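Local coordinates for endoglucanase (Komagataeibacter sucrofermentans, PDB 6VC5), which probably hydrolyses internal beta-1,4-glucosidic linkages in cellulose and related beta-D-glucans, as a family 8 glycoside hydrolase, at residues N62-W73 against V83-D93; Y15-I23 against A51-A59. All coordinates share one frame; numbering follows the deposited sequence.

Interaction 1 of 2, residues N62-W73 against V83-D93; sequences NLQHKDDALFSW and VADKNNATDGD
Trp73 reaches the 83-93 segment from its backbone to the nitrogen of its indole. Its N donates to Asn87 O at 2.9 Å. Farther out, CB rests on the methyl of Ala89, and CD1 passes beside the same Asn87 O, which lies at the ring edge. NE1 ends the run with a bond to Asp85 OD2 at 3.0 Å. The indole and carboxylate planes stand 79° apart, so the N-H leaves within its own ring plane yet arrives from above the carboxylate. A chi1 of 75°, which places CG between the backbone N and the carbonyl carbon, turns the indole so that NE1 reaches Asp85. The other carboxylate oxygen, Asp85 OD1, accepts from Asn87 N in an Asx turn, so one aspartate both shapes its loop and holds the indole. These links join the loop following helix 49-62 to the approach to helix 90-106, in the (alpha/alpha)6 barrel known for glycoside hydrolase family 8; Ala89 is the N-cap residue. The His65 imidazole is held from both nitrogens: ND1 donates to Asp68 OD1 of its own loop on the syn side, while NE2 crosses to a lone pair of Lys86 O at 2.8 Å, which should fix the ring's rotation. Ser72 is pressed against the other segment, its CB only 3.4 Å from Val83 CG1, a tight carbon contact. On the first turn of helix 90-106, Asp93 divides its carboxylate: OD1 accepts from Phe71 N at 3.2 Å, the N-H coming from above the carboxylate plane, and OD2 receives Asn88 ND2 at 2.8 Å. A water beside them accepts from Ala89 N and lies 2.7 Å from Phe71 O. Asn88 OD1 turns instead to the backbone of Ala141.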
loop_
_atom_site.group_PDB
_atom_site.type_symbol
_atom_site.label_atom_id
_atom_site.label_comp_id
_atom_site.label_asym_id
_atom_site.label_seq_id
_atom_site.Cartn_x
_atom_site.Cartn_y
_atom_site.Cartn_z
ATOM N N ASN A 62 19.574 -3.448 -6.403
ATOM C CA ASN A 62 19.164 -2.869 -7.674
ATOM C C ASN A 62 18.314 -1.617 -7.555
ATOM O O ASN A 62 18.334 -0.793 -8.483
ATOM C CB ASN A 62 18.416 -3.904 -8.523
ATOM C CG ASN A 62 19.319 -5.017 -8.996
ATOM O OD1 ASN A 62 20.042 -4.865 -9.986
ATOM N ND2 ASN A 62 19.307 -6.136 -8.284
ATOM N N LEU A 63 17.566 -1.450 -6.463
ATOM C CA LEU A 63 16.631 -0.338 -6.328
ATOM C C LEU A 63 17.000 0.675 -5.256
ATOM O O LEU A 63 16.649 1.844 -5.402
ATOM C CB LEU A 63 15.201 -0.838 -6.050
ATOM C CG LEU A 63 14.554 -1.727 -7.113
ATOM C CD1 LEU A 63 13.151 -2.134 -6.635
ATOM C CD2 LEU A 63 14.502 -1.006 -8.447
ATOM N N GLN A 64 17.672 0.278 -4.174
ATOM C CA GLN A 64 17.910 1.237 -3.098
ATOM C C GLN A 64 18.861 2.346 -3.536
ATOM O O GLN A 64 19.846 2.105 -4.246
ATOM C CB GLN A 64 18.415 0.551 -1.824
ATOM C CG GLN A 64 18.304 1.491 -0.616
ATOM C CD GLN A 64 18.534 0.776 0.696
ATOM O OE1 GLN A 64 19.450 -0.040 0.818
ATOM N NE2 GLN A 64 17.707 1.086 1.696
ATOM N N HIS A 65 18.548 3.576 -3.122
ATOM C CA HIS A 65 19.356 4.730 -3.491
ATOM C C HIS A 65 20.738 4.666 -2.858
ATOM O O HIS A 65 20.973 3.982 -1.859
ATOM C CB HIS A 65 18.674 6.030 -3.069
ATOM C CG HIS A 65 17.468 6.371 -3.885
ATOM N ND1 HIS A 65 16.495 7.238 -3.439
ATOM C CD2 HIS A 65 17.084 5.974 -5.122
ATOM C CE1 HIS A 65 15.558 7.361 -4.365
ATOM N NE2 HIS A 65 15.894 6.611 -5.399
ATOM N N LYS A 66 21.653 5.413 -3.470
ATOM C CA LYS A 66 23.024 5.576 -3.005
ATOM C C LYS A 66 23.096 6.565 -1.846
ATOM O O LYS A 66 23.782 6.314 -0.848
ATOM C CB LYS A 66 23.887 6.100 -4.166
ATOM C CG LYS A 66 24.126 5.159 -5.386
ATOM C CD LYS A 66 24.979 5.748 -6.531
ATOM C CE LYS A 66 25.197 4.774 -7.681
ATOM N NZ LYS A 66 25.996 5.422 -8.732
ATOM N N ASP A 67 22.373 7.681 -1.957
ATOM C CA ASP A 67 22.481 8.820 -1.053
ATOM C C ASP A 67 21.398 8.853 0.018
ATOM O O ASP A 67 21.465 9.698 0.921
ATOM C CB ASP A 67 22.419 10.122 -1.861
ATOM C CG ASP A 67 23.733 10.441 -2.559
ATOM O OD1 ASP A 67 24.083 11.638 -2.653
ATOM O OD2 ASP A 67 24.417 9.496 -3.010
ATOM N N ASP A 68 20.391 7.990 -0.073
ATOM C CA ASP A 68 19.401 7.842 0.989
ATOM C C ASP A 68 18.906 6.399 0.962
ATOM O O ASP A 68 19.317 5.597 0.119
ATOM C CB ASP A 68 18.272 8.886 0.902
ATOM C CG ASP A 68 17.527 8.857 -0.425
ATOM O OD1 ASP A 68 16.926 7.821 -0.770
ATOM O OD2 ASP A 68 17.526 9.895 -1.121
ATOM N N ALA A 69 18.015 6.063 1.895
ATOM C CA ALA A 69 17.571 4.683 2.040
ATOM C C ALA A 69 16.276 4.380 1.292
ATOM O O ALA A 69 15.779 3.256 1.377
ATOM C CB ALA A 69 17.414 4.323 3.526
ATOM N N LEU A 70 15.731 5.341 0.549
ATOM C CA LEU A 70 14.527 5.083 -0.231
ATOM C C LEU A 70 14.884 4.301 -1.497
ATOM O O LEU A 70 16.057 4.047 -1.788
ATOM C CB LEU A 70 13.806 6.392 -0.526
ATOM C CG LEU A 70 13.530 7.280 0.694
ATOM C CD1 LEU A 70 12.761 8.519 0.266
ATOM C CD2 LEU A 70 12.741 6.499 1.729
ATOM N N PHE A 71 13.862 3.948 -2.281
ATOM C CA PHE A 71 14.009 3.008 -3.389
ATOM C C PHE A 71 13.519 3.625 -4.685
ATOM O O PHE A 71 12.429 4.203 -4.735
ATOM C CB PHE A 71 13.221 1.715 -3.118
ATOM C CG PHE A 71 13.737 0.962 -1.946
ATOM C CD1 PHE A 71 14.641 -0.068 -2.122
ATOM C CD2 PHE A 71 13.336 1.308 -0.660
ATOM C CE1 PHE A 71 15.157 -0.748 -1.039
ATOM C CE2 PHE A 71 13.831 0.630 0.425
ATOM C CZ PHE A 71 14.748 -0.395 0.241
ATOM N N SER A 72 14.308 3.478 -5.741
ATOM C CA SER A 72 13.789 3.790 -7.063
ATOM C C SER A 72 12.592 2.891 -7.348
ATOM O O SER A 72 12.581 1.717 -6.982
ATOM C CB SER A 72 14.877 3.554 -8.097
ATOM O OG SER A 72 15.975 4.431 -7.885
ATOM N N TRP A 73 11.565 3.449 -7.991
ATOM C CA TRP A 73 10.287 2.743 -8.023
ATOM C C TRP A 73 10.282 1.550 -8.980
ATOM O O TRP A 73 9.490 0.620 -8.783
ATOM C CB TRP A 73 9.139 3.704 -8.332
ATOM C CG TRP A 73 9.047 4.129 -9.755
ATOM C CD1 TRP A 73 9.828 5.060 -10.390
ATOM C CD2 TRP A 73 8.105 3.664 -10.724
ATOM N NE1 TRP A 73 9.424 5.193 -11.704
ATOM C CE2 TRP A 73 8.371 4.344 -11.929
ATOM C CE3 TRP A 73 7.060 2.731 -10.686
ATOM C CZ2 TRP A 73 7.634 4.117 -13.093
ATOM C CZ3 TRP A 73 6.330 2.503 -11.844
ATOM C CH2 TRP A 73 6.621 3.195 -13.031
ATOM N N VAL A 83 17.418 1.017 -14.213
ATOM C CA VAL A 83 16.824 1.838 -13.162
ATOM C C VAL A 83 17.191 3.291 -13.444
ATOM O O VAL A 83 17.978 3.905 -12.715
ATOM C CB VAL A 83 17.272 1.366 -11.763
ATOM C CG1 VAL A 83 16.507 2.109 -10.680
ATOM C CG2 VAL A 83 17.055 -0.124 -11.626
ATOM N N ALA A 84 16.618 3.848 -14.509
ATOM C CA ALA A 84 16.977 5.190 -14.947
ATOM C C ALA A 84 16.179 6.283 -14.249
ATOM O O ALA A 84 16.673 7.412 -14.130
ATOM C CB ALA A 84 16.795 5.317 -16.463
ATOM N N ASP A 85 14.964 5.985 -13.798
ATOM C CA ASP A 85 14.133 6.945 -13.078
ATOM C C ASP A 85 14.340 6.705 -11.590
ATOM O O ASP A 85 13.958 5.648 -11.071
ATOM C CB ASP A 85 12.658 6.761 -13.450
ATOM C CG ASP A 85 11.736 7.747 -12.740
ATOM O OD1 ASP A 85 12.227 8.642 -12.011
ATOM O OD2 ASP A 85 10.503 7.644 -12.943
ATOM N N LYS A 86 14.927 7.684 -10.901
ATOM C CA LYS A 86 15.234 7.516 -9.485
ATOM C C LYS A 86 14.080 7.898 -8.568
ATOM O O LYS A 86 14.221 7.777 -7.344
ATOM C CB LYS A 86 16.484 8.315 -9.103
ATOM C CG LYS A 86 17.724 7.979 -9.934
ATOM C CD LYS A 86 18.080 6.503 -9.875
ATOM C CE LYS A 86 19.408 6.250 -10.580
ATOM N NZ LYS A 86 19.732 4.798 -10.686
ATOM N N ASN A 87 12.951 8.354 -9.111
ATOM C CA ASN A 87 11.808 8.694 -8.271
ATOM C C ASN A 87 11.381 7.478 -7.447
ATOM O O ASN A 87 11.451 6.334 -7.908
ATOM C CB ASN A 87 10.651 9.173 -9.155
ATOM C CG ASN A 87 9.628 9.989 -8.395
ATOM O OD1 ASN A 87 9.903 10.497 -7.313
ATOM N ND2 ASN A 87 8.441 10.137 -8.972
ATOM N N ASN A 88 10.943 7.727 -6.220
ATOM C CA ASN A 88 10.481 6.678 -5.327
ATOM C C ASN A 88 8.958 6.665 -5.271
ATOM O O ASN A 88 8.277 7.593 -5.730
ATOM C CB ASN A 88 11.044 6.905 -3.925
ATOM C CG ASN A 88 10.458 8.134 -3.279
ATOM O OD1 ASN A 88 10.623 9.250 -3.790
ATOM N ND2 ASN A 88 9.742 7.938 -2.165
ATOM N N ALA A 89 8.427 5.578 -4.722
ATOM C CA ALA A 89 7.013 5.457 -4.397
ATOM C C ALA A 89 6.933 5.139 -2.913
ATOM O O ALA A 89 7.412 4.088 -2.470
ATOM C CB ALA A 89 6.321 4.367 -5.222
ATOM N N THR A 90 6.325 6.042 -2.148
ATOM C CA THR A 90 6.388 5.932 -0.698
ATOM C C THR A 90 5.727 4.657 -0.179
ATOM O O THR A 90 6.146 4.126 0.857
ATOM C CB THR A 90 5.777 7.196 -0.102
ATOM O OG1 THR A 90 6.547 8.325 -0.538
ATOM C CG2 THR A 90 5.802 7.164 1.423
ATOM N N ASP A 91 4.717 4.127 -0.877
ATOM C CA ASP A 91 4.120 2.886 -0.400
ATOM C C ASP A 91 5.091 1.719 -0.531
ATOM O O ASP A 91 5.152 0.864 0.355
ATOM C CB ASP A 91 2.753 2.622 -1.048
ATOM C CG ASP A 91 2.826 2.305 -2.531
ATOM O OD1 ASP A 91 3.739 2.791 -3.231
ATOM O OD2 ASP A 91 1.908 1.589 -3.001
ATOM N N GLY A 92 5.879 1.688 -1.609
ATOM C CA GLY A 92 6.925 0.680 -1.708
ATOM C C GLY A 92 7.950 0.797 -0.596
ATOM O O GLY A 92 8.316 -0.200 0.040
ATOM N N ASP A 93 8.414 2.021 -0.330
ATOM C CA ASP A 93 9.352 2.244 0.771
ATOM C C ASP A 93 8.787 1.716 2.093
ATOM O O ASP A 93 9.479 1.014 2.849
ATOM C CB ASP A 93 9.672 3.740 0.896
ATOM C CG ASP A 93 10.179 4.374 -0.411
ATOM O OD1 ASP A 93 10.903 3.714 -1.187
ATOM O OD2 ASP A 93 9.877 5.568 -0.647
HETATM O O HOH W 1 10.015 3.295 -3.887
HETATM O O HOH W 2 18.795 3.382 -7.855
#

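Interaction 2 of 2, residues Y15-I23 against A51-A59; sequences YFHPNGRII and AFEVIWVWA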
loop_
_atom_site.group_PDB
_atom_site.type_symbol
_atom_site.label_atom_id
_atom_site.label_comp_id
_atom_site.label_asym_id
_atom_site.label_seq_id
_atom_site.Cartn_x
_atom_site.Cartn_y
_atom_site.Cartn_z
ATOM N N TYR A 15 4.953 -15.773 -9.360
ATOM C CA TYR A 15 5.577 -14.473 -9.552
ATOM C C TYR A 15 6.994 -14.342 -9.023
ATOM O O TYR A 15 7.643 -13.335 -9.330
ATOM C CB TYR A 15 4.710 -13.358 -8.942
ATOM C CG TYR A 15 3.265 -13.420 -9.384
ATOM C CD1 TYR A 15 2.920 -13.301 -10.730
ATOM C CD2 TYR A 15 2.250 -13.609 -8.461
ATOM C CE1 TYR A 15 1.600 -13.370 -11.143
ATOM C CE2 TYR A 15 0.921 -13.680 -8.866
ATOM C CZ TYR A 15 0.609 -13.561 -10.200
ATOM O OH TYR A 15 -0.698 -13.624 -10.612
ATOM N N PHE A 16 7.489 -15.300 -8.243
ATOM C CA PHE A 16 8.832 -15.238 -7.679
ATOM C C PHE A 16 9.840 -15.905 -8.608
ATOM O O PHE A 16 9.583 -16.975 -9.171
ATOM C CB PHE A 16 8.831 -15.928 -6.311
ATOM C CG PHE A 16 10.208 -16.183 -5.733
ATOM C CD1 PHE A 16 10.867 -15.207 -5.001
ATOM C CD2 PHE A 16 10.816 -17.415 -5.892
ATOM C CE1 PHE A 16 12.125 -15.458 -4.454
ATOM C CE2 PHE A 16 12.077 -17.679 -5.349
ATOM C CZ PHE A 16 12.727 -16.708 -4.632
ATOM N N HIS A 17 10.999 -15.269 -8.758
ATOM C CA HIS A 17 12.107 -15.822 -9.516
ATOM C C HIS A 17 13.314 -16.028 -8.605
ATOM O O HIS A 17 13.491 -15.301 -7.617
ATOM C CB HIS A 17 12.460 -14.878 -10.672
ATOM C CG HIS A 17 11.380 -14.794 -11.702
ATOM N ND1 HIS A 17 11.413 -15.514 -12.878
ATOM C CD2 HIS A 17 10.204 -14.122 -11.703
ATOM C CE1 HIS A 17 10.316 -15.265 -13.572
ATOM N NE2 HIS A 17 9.564 -14.428 -12.880
ATOM N N PRO A 18 14.156 -17.021 -8.909
ATOM C CA PRO A 18 15.240 -17.386 -7.980
ATOM C C PRO A 18 16.249 -16.282 -7.709
ATOM O O PRO A 18 16.925 -16.337 -6.673
ATOM C CB PRO A 18 15.902 -18.591 -8.668
ATOM C CG PRO A 18 14.840 -19.145 -9.555
ATOM C CD PRO A 18 14.054 -17.958 -10.040
ATOM N N ASN A 19 16.387 -15.292 -8.597
ATOM C CA ASN A 19 17.257 -14.152 -8.318
ATOM C C ASN A 19 16.659 -13.161 -7.328
ATOM O O ASN A 19 17.356 -12.208 -6.943
ATOM C CB ASN A 19 17.689 -13.432 -9.605
ATOM C CG ASN A 19 16.521 -12.837 -10.392
ATOM O OD1 ASN A 19 15.353 -12.918 -9.992
ATOM N ND2 ASN A 19 16.844 -12.222 -11.522
ATOM N N GLY A 20 15.422 -13.376 -6.878
ATOM C CA GLY A 20 14.799 -12.478 -5.932
ATOM C C GLY A 20 13.803 -11.512 -6.530
ATOM O O GLY A 20 13.174 -10.766 -5.773
ATOM N N ARG A 21 13.634 -11.501 -7.856
ATOM C CA ARG A 21 12.696 -10.577 -8.483
ATOM C C ARG A 21 11.262 -11.075 -8.352
ATOM O O ARG A 21 10.978 -12.268 -8.487
ATOM C CB ARG A 21 13.022 -10.412 -9.969
ATOM C CG ARG A 21 14.233 -9.559 -10.207
ATOM C CD ARG A 21 14.450 -9.320 -11.679
ATOM N NE ARG A 21 13.397 -8.478 -12.236
ATOM C CZ ARG A 21 13.293 -8.166 -13.521
ATOM N NH1 ARG A 21 14.192 -8.617 -14.385
ATOM N NH2 ARG A 21 12.288 -7.406 -13.943
ATOM N N ILE A 22 10.354 -10.143 -8.094
ATOM C CA ILE A 22 8.921 -10.388 -8.194
ATOM C C ILE A 22 8.489 -9.772 -9.515
ATOM O O ILE A 22 8.762 -8.592 -9.764
ATOM C CB ILE A 22 8.179 -9.727 -7.022
ATOM C CG1 ILE A 22 8.681 -10.283 -5.690
ATOM C CG2 ILE A 22 6.666 -9.917 -7.169
ATOM C CD1 ILE A 22 8.599 -11.785 -5.592
ATOM N N ILE A 23 7.858 -10.568 -10.382
ATOM C CA ILE A 23 7.496 -10.116 -11.724
ATOM C C ILE A 23 6.073 -10.561 -12.035
ATOM O O ILE A 23 5.750 -11.746 -11.916
ATOM C CB ILE A 23 8.465 -10.659 -12.799
ATOM C CG1 ILE A 23 9.913 -10.271 -12.490
ATOM C CG2 ILE A 23 8.101 -10.102 -14.162
ATOM C CD1 ILE A 23 10.947 -10.984 -13.380
ATOM N N ALA A 51 13.312 -17.362 0.671
ATOM C CA ALA A 51 12.773 -16.425 -0.305
ATOM C C ALA A 51 12.998 -14.985 0.135
ATOM O O ALA A 51 13.442 -14.152 -0.664
ATOM C CB ALA A 51 11.286 -16.693 -0.546
ATOM N N PHE A 52 12.687 -14.674 1.403
ATOM C CA PHE A 52 12.836 -13.307 1.896
ATOM C C PHE A 52 14.240 -12.791 1.625
ATOM O O PHE A 52 14.417 -11.677 1.109
ATOM C CB PHE A 52 12.551 -13.242 3.403
ATOM C CG PHE A 52 12.676 -11.846 3.966
ATOM C CD1 PHE A 52 11.556 -11.029 4.055
ATOM C CD2 PHE A 52 13.913 -11.317 4.316
ATOM C CE1 PHE A 52 11.648 -9.736 4.536
ATOM C CE2 PHE A 52 14.020 -10.009 4.773
ATOM C CZ PHE A 52 12.889 -9.218 4.884
ATOM N N GLU A 53 15.246 -13.608 1.960
ATOM C CA GLU A 53 16.643 -13.187 1.884
ATOM C C GLU A 53 17.012 -12.722 0.480
ATOM O O GLU A 53 17.625 -11.661 0.310
ATOM C CB GLU A 53 17.550 -14.346 2.328
ATOM C CG GLU A 53 18.903 -13.934 2.914
ATOM C CD GLU A 53 19.347 -14.835 4.068
ATOM O OE1 GLU A 53 20.371 -14.529 4.724
ATOM O OE2 GLU A 53 18.661 -15.847 4.332
ATOM N N VAL A 54 16.628 -13.496 -0.544
ATOM C CA VAL A 54 16.989 -13.137 -1.919
ATOM C C VAL A 54 16.142 -11.977 -2.451
ATOM O O VAL A 54 16.631 -11.166 -3.243
ATOM C CB VAL A 54 16.998 -14.351 -2.872
ATOM C CG1 VAL A 54 18.059 -15.382 -2.429
ATOM C CG2 VAL A 54 15.625 -14.982 -2.993
ATOM N N ILE A 55 14.866 -11.879 -2.051
ATOM C CA ILE A 55 14.047 -10.753 -2.503
ATOM C C ILE A 55 14.599 -9.435 -1.963
ATOM O O ILE A 55 14.715 -8.445 -2.692
ATOM C CB ILE A 55 12.573 -10.961 -2.115
ATOM C CG1 ILE A 55 12.018 -12.244 -2.732
ATOM C CG2 ILE A 55 11.746 -9.735 -2.553
ATOM C CD1 ILE A 55 10.741 -12.718 -2.057
ATOM N N TRP A 56 14.984 -9.418 -0.687
ATOM C CA TRP A 56 15.589 -8.222 -0.109
ATOM C C TRP A 56 16.948 -7.898 -0.735
ATOM O O TRP A 56 17.213 -6.743 -1.076
ATOM C CB TRP A 56 15.674 -8.364 1.412
ATOM C CG TRP A 56 16.532 -7.327 2.095
ATOM C CD1 TRP A 56 17.510 -7.574 3.026
ATOM C CD2 TRP A 56 16.473 -5.896 1.953
ATOM N NE1 TRP A 56 18.067 -6.398 3.448
ATOM C CE2 TRP A 56 17.461 -5.354 2.802
ATOM C CE3 TRP A 56 15.712 -5.021 1.167
ATOM C CZ2 TRP A 56 17.692 -3.979 2.903
ATOM C CZ3 TRP A 56 15.946 -3.647 1.279
ATOM C CH2 TRP A 56 16.929 -3.150 2.139
ATOM N N VAL A 57 17.828 -8.892 -0.891
ATOM C CA VAL A 57 19.131 -8.606 -1.496
ATOM C C VAL A 57 18.963 -8.035 -2.902
ATOM O O VAL A 57 19.658 -7.082 -3.286
ATOM C CB VAL A 57 20.044 -9.846 -1.467
ATOM C CG1 VAL A 57 21.270 -9.622 -2.326
ATOM C CG2 VAL A 57 20.471 -10.129 -0.043
ATOM N N TRP A 58 18.018 -8.572 -3.683
ATOM C CA TRP A 58 17.796 -8.017 -5.014
ATOM C C TRP A 58 17.333 -6.565 -4.935
ATOM O O TRP A 58 17.844 -5.697 -5.661
ATOM C CB TRP A 58 16.802 -8.861 -5.818
ATOM C CG TRP A 58 16.800 -8.460 -7.278
ATOM C CD1 TRP A 58 17.564 -8.993 -8.273
ATOM C CD2 TRP A 58 16.044 -7.392 -7.879
ATOM N NE1 TRP A 58 17.307 -8.342 -9.461
ATOM C CE2 TRP A 58 16.388 -7.352 -9.241
ATOM C CE3 TRP A 58 15.103 -6.479 -7.392
ATOM C CZ2 TRP A 58 15.812 -6.433 -10.132
ATOM C CZ3 TRP A 58 14.535 -5.565 -8.279
ATOM C CH2 TRP A 58 14.895 -5.554 -9.632
ATOM N N ALA A 59 16.374 -6.274 -4.051
ATOM C CA ALA A 59 15.859 -4.908 -3.952
ATOM C C ALA A 59 16.936 -3.942 -3.467
ATOM O O ALA A 59 17.043 -2.814 -3.964
ATOM C CB ALA A 59 14.659 -4.863 -3.012
HETATM O O HOH W 3 19.248 -11.560 -4.438
#
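Gly20 lies directly against the helix backbone, its CA only 3.9 Å from Ile55 CA, and no direct hydrogen bond crosses the contact. Two C-H...O contacts take that place: Gly20 CA points at Val54 O, and Ile55 CA approaches Gly20 O at 3.4 Å. A CB on Gly20 would collide with Val54 O, and the positive phi of 102° would also press it against the preceding carbonyl, so both the turn and the helix leave room for hydrogen alone. Beside this point a water donates to Asn19 O and Val54 O, bridging the two backbones. Arg21 then lays its aliphatic chain over one face of the Trp58 indole. This CH-pi contact puts CG 3.5 Å from the centroid of the five-membered ring, 22° off the normal, and CD continues over CZ2. The guanidinium plane is turned just 14° from the indole plane, and its NH2 forms a salt bridge with Asp77. Trp58 CG is anti to the backbone N, which carries the ring out from the helix to meet this chain. The glycine closes a type I turn, His17 to Gly20, in the N-terminal loop that leaves helix 4-15 and packs on helix 49-62 of the (alpha/alpha)6 barrel of family 8. Overlapping the turn, Asn19 OD1 accepts from Arg21 N, which sits above the plane of the amide carbonyl, at 3.1 Å, an Asx turn. Away from the indole, Phe16 presents its ring edge to the helix: CE1 meets Ile55 CG1 at 3.6 Å and CZ meets Val54 CG2 at 3.8 Å. Ile22 CD1 adds a looser contact with Ile55 CD1, while Gln36 of helix 33-46 bonds both Gly20 O and Ile22 N.

Overall arrangement
Helix 49-62 connects the two contacts: interaction 2 packs on its 51-59 part, and interaction 1 begins at its last residue, Asn62. Their centres are about 16 Å apart, yet the groups touch directly. Gln64 N probably hydrogen-bonds to Ala59 O at 3.2 Å. Phe71 CZ packs on Trp56 CZ3 at 3.6 Å, and Leu63 CG lies 4.0 Å from Trp58 CZ3, so the indole that carries Arg21 also meets the loop of interaction 1. Gln36 of helix 33-46 touches both Leu63 and Trp58. A glycerol, probably from the crystallisation liquor, bonds Asn19 in interaction 2 and by itself identifies no substrate site.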